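Local coordinates for protein D-ribose pyranase (Bacillus subtilis, PDB 1OGC) that probably catalyses the interconversion of the beta-pyranose and beta-furanose forms of D-ribose, working as a homodecamer built from two pentamers, at residues E99-L104 / N122-A127. Sequence-based numbering, arbitrary orientation.
Sequences EEFKLL and NCILQA
Phe101 drives the far end of its ring against Asn122 and the first residues of strand 123-127, overlapping Cys123 and Ile124. On one side of the ring tip, CE2 of Phe101 lies 3.7 Å from CB of Asn122. The outermost atom, CZ of Phe101, meets the backbone, 3.7 Å from N of Cys123. On the other side, CE1 of Phe101 packs against the Ile124 side chain, 4.0 Å from its CG1. All three partners approach the ring obliquely, while the carbonyl carbon of Cys123 sits at its edge, in the ring plane. The reach depends on chi1 of -178°, which swings CG opposite the backbone N and carries the ring off the helix to the strand. Ile124 runs past the ring in the opposing direction; its chi1 of -75° sets CG1 beside the backbone N, and the chain continues to CD1, 3.8 Å from CB of Leu104. That second pair meets roughly at right angles, with CD2 of Leu104 also 4.0 Å from CD1 of Ile124. No hydrogen bond links the segments, and the 218 Å² buried between them rests on van der Waals contact, mostly between apolar groups. With an alanine in place of Phe101, the beta-carbon of Asn122 and CG1 of Ile124 would probably lose their shared neighbour, opening a gap between helix and strand. The short axes approach to 9.7 Å at 48°, a separation spanned by side chains. Ile124 also touches Val25 and Ile68 on the two flanking strands. Asn122, a substrate-binding residue, lies close to Asp28 and His98 of the same site. This is helix-on-sheet packing of an alpha/beta fold: helix 98-104 packs on one face of the mixed sheet, over strands 123-127 and 64-70, beside the substrate site of this RbsD/FucU-family pyranase.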
ATOM      1  N   GLU A  99     -21.163  28.104  -3.610  1.00 48.85           N
ATOM      2  CA  GLU A  99     -20.762  27.202  -4.681  1.00 50.34           C
ATOM      3  C   GLU A  99     -19.294  27.371  -5.032  1.00 49.43           C
ATOM      4  O   GLU A  99     -18.576  26.387  -5.207  1.00 49.89           O
ATOM      5  CB  GLU A  99     -21.622  27.435  -5.925  1.00 53.03           C
ATOM      6  CG  GLU A  99     -23.063  26.998  -5.751  1.00 56.19           C
ATOM      7  CD  GLU A  99     -23.166  25.550  -5.322  1.00 59.68           C
ATOM      8  OE1 GLU A  99     -22.597  24.684  -6.022  1.00 60.59           O
ATOM      9  OE2 GLU A  99     -23.813  25.275  -4.285  1.00 61.58           O
ATOM     10  N   GLU A 100     -18.850  28.618  -5.147  1.00 48.73           N
ATOM     11  CA  GLU A 100     -17.455  28.886  -5.465  1.00 49.27           C
ATOM     12  C   GLU A 100     -16.616  28.404  -4.288  1.00 48.39           C
ATOM     13  O   GLU A 100     -15.530  27.849  -4.463  1.00 47.24           O
ATOM     14  CB  GLU A 100     -17.222  30.383  -5.664  1.00 52.33           C
ATOM     15  CG  GLU A 100     -18.051  31.026  -6.757  1.00 57.49           C
ATOM     16  CD  GLU A 100     -17.775  32.513  -6.873  1.00 60.22           C
ATOM     17  OE1 GLU A 100     -16.625  32.880  -7.200  1.00 62.75           O
ATOM     18  OE2 GLU A 100     -18.703  33.313  -6.625  1.00 61.52           O
ATOM     19  N   PHE A 101     -17.141  28.630  -3.085  1.00 46.27           N
ATOM     20  CA  PHE A 101     -16.479  28.227  -1.854  1.00 45.14           C
ATOM     21  C   PHE A 101     -16.149  26.734  -1.896  1.00 45.05           C
ATOM     22  O   PHE A 101     -14.996  26.339  -1.700  1.00 44.17           O
ATOM     23  CB  PHE A 101     -17.392  28.519  -0.660  1.00 43.69           C
ATOM     24  CG  PHE A 101     -16.782  28.189   0.667  1.00 42.28           C
ATOM     25  CD1 PHE A 101     -15.938  29.094   1.304  1.00 40.93           C
ATOM     26  CD2 PHE A 101     -17.044  26.969   1.283  1.00 41.00           C
ATOM     27  CE1 PHE A 101     -15.365  28.789   2.533  1.00 41.02           C
ATOM     28  CE2 PHE A 101     -16.476  26.655   2.512  1.00 42.23           C
ATOM     29  CZ  PHE A 101     -15.634  27.568   3.140  1.00 40.61           C
ATOM     30  N   LYS A 102     -17.165  25.913  -2.153  1.00 43.84           N
ATOM     31  CA  LYS A 102     -16.992  24.466  -2.216  1.00 43.60           C
ATOM     32  C   LYS A 102     -15.930  24.039  -3.232  1.00 43.15           C
ATOM     33  O   LYS A 102     -15.210  23.066  -3.011  1.00 42.36           O
ATOM     34  CB  LYS A 102     -18.334  23.787  -2.521  1.00 43.61           C
ATOM     35  CG  LYS A 102     -19.127  23.406  -1.268  1.00 45.13           C
ATOM     36  CD  LYS A 102     -20.622  23.726  -1.375  1.00 48.36           C
ATOM     37  CE  LYS A 102     -21.314  22.991  -2.511  1.00 48.92           C
ATOM     38  NZ  LYS A 102     -21.294  21.513  -2.328  1.00 52.74           N
ATOM     39  N   LEU A 103     -15.826  24.771  -4.338  1.00 43.48           N
ATOM     40  CA  LEU A 103     -14.830  24.456  -5.361  1.00 43.78           C
ATOM     41  C   LEU A 103     -13.426  24.690  -4.823  1.00 43.94           C
ATOM     42  O   LEU A 103     -12.491  23.947  -5.127  1.00 42.62           O
ATOM     43  CB  LEU A 103     -15.029  25.333  -6.595  1.00 44.25           C
ATOM     44  CG  LEU A 103     -16.212  25.026  -7.510  1.00 48.16           C
ATOM     45  CD1 LEU A 103     -16.234  26.035  -8.651  1.00 48.53           C
ATOM     46  CD2 LEU A 103     -16.094  23.607  -8.054  1.00 47.96           C
ATOM     47  N   LEU A 104     -13.294  25.741  -4.023  1.00 43.62           N
ATOM     48  CA  LEU A 104     -12.018  26.115  -3.439  1.00 43.84           C
ATOM     49  C   LEU A 104     -11.516  25.089  -2.423  1.00 41.56           C
ATOM     50  O   LEU A 104     -10.313  24.913  -2.265  1.00 41.20           O
ATOM     51  CB  LEU A 104     -12.148  27.488  -2.776  1.00 46.39           C
ATOM     52  CG  LEU A 104     -11.018  28.489  -3.036  1.00 49.30           C
ATOM     53  CD1 LEU A 104     -10.881  28.747  -4.534  1.00 50.82           C
ATOM     54  CD2 LEU A 104     -11.323  29.789  -2.303  1.00 51.30           C
ATOM     55  N   ASN A 122     -18.698  27.776   7.742  1.00 34.77           N
ATOM     56  CA  ASN A 122     -17.483  27.216   7.150  1.00 34.63           C
ATOM     57  C   ASN A 122     -16.535  28.324   6.704  1.00 35.50           C
ATOM     58  O   ASN A 122     -16.972  29.386   6.276  1.00 37.25           O
ATOM     59  CB  ASN A 122     -17.804  26.368   5.913  1.00 33.43           C
ATOM     60  CG  ASN A 122     -18.928  25.384   6.145  1.00 34.24           C
ATOM     61  OD1 ASN A 122     -20.073  25.638   5.775  1.00 37.20           O
ATOM     62  ND2 ASN A 122     -18.611  24.256   6.766  1.00 32.50           N
ATOM     63  N   CYS A 123     -15.235  28.076   6.797  1.00 35.20           N
ATOM     64  CA  CYS A 123     -14.268  29.069   6.339  1.00 35.89           C
ATOM     65  C   CYS A 123     -12.946  28.420   5.960  1.00 33.13           C
ATOM     66  O   CYS A 123     -12.599  27.350   6.451  1.00 33.35           O
ATOM     67  CB  CYS A 123     -14.028  30.147   7.404  1.00 34.47           C
ATOM     68  SG  CYS A 123     -13.021  29.629   8.794  1.00 37.79           S
ATOM     69  N   ILE A 124     -12.228  29.076   5.060  1.00 34.16           N
ATOM     70  CA  ILE A 124     -10.932  28.609   4.605  1.00 35.47           C
ATOM     71  C   ILE A 124      -9.876  29.564   5.141  1.00 35.76           C
ATOM     72  O   ILE A 124      -9.936  30.765   4.879  1.00 37.60           O
ATOM     73  CB  ILE A 124     -10.841  28.609   3.059  1.00 35.25           C
ATOM     74  CG1 ILE A 124     -11.635  27.435   2.485  1.00 36.77           C
ATOM     75  CG2 ILE A 124      -9.384  28.538   2.618  1.00 35.26           C
ATOM     76  CD1 ILE A 124     -11.682  27.428   0.964  1.00 37.22           C
ATOM     77  N   LEU A 125      -8.926  29.038   5.903  1.00 35.40           N
ATOM     78  CA  LEU A 125      -7.844  29.861   6.428  1.00 34.58           C
ATOM     79  C   LEU A 125      -6.645  29.680   5.512  1.00 34.62           C
ATOM     80  O   LEU A 125      -6.219  28.557   5.256  1.00 34.00           O
ATOM     81  CB  LEU A 125      -7.477  29.430   7.847  1.00 33.72           C
ATOM     82  CG  LEU A 125      -8.598  29.570   8.877  1.00 35.40           C
ATOM     83  CD1 LEU A 125      -8.128  29.074  10.233  1.00 34.61           C
ATOM     84  CD2 LEU A 125      -9.027  31.029   8.954  1.00 37.98           C
ATOM     85  N   GLN A 126      -6.120  30.785   4.998  1.00 35.21           N
ATOM     86  CA  GLN A 126      -4.960  30.739   4.123  1.00 36.89           C
ATOM     87  C   GLN A 126      -3.737  31.107   4.956  1.00 37.71           C
ATOM     88  O   GLN A 126      -3.659  32.207   5.505  1.00 36.45           O
ATOM     89  CB  GLN A 126      -5.121  31.726   2.966  1.00 39.48           C
ATOM     90  CG  GLN A 126      -4.155  31.480   1.819  1.00 42.84           C
ATOM     91  CD  GLN A 126      -4.444  32.355   0.616  1.00 45.04           C
ATOM     92  OE1 GLN A 126      -4.027  33.512   0.561  1.00 48.44           O
ATOM     93  NE2 GLN A 126      -5.174  31.810  -0.350  1.00 45.24           N
ATOM     94  N   ALA A 127      -2.793  30.175   5.046  1.00 37.29           N
ATOM     95  CA  ALA A 127      -1.575  30.358   5.829  1.00 37.07           C
ATOM     96  C   ALA A 127      -0.703  31.529   5.400  1.00 36.75           C
ATOM     97  O   ALA A 127      -0.462  31.746   4.217  1.00 36.47           O
ATOM     98  CB  ALA A 127      -0.749  29.075   5.805  1.00 36.87           C
TER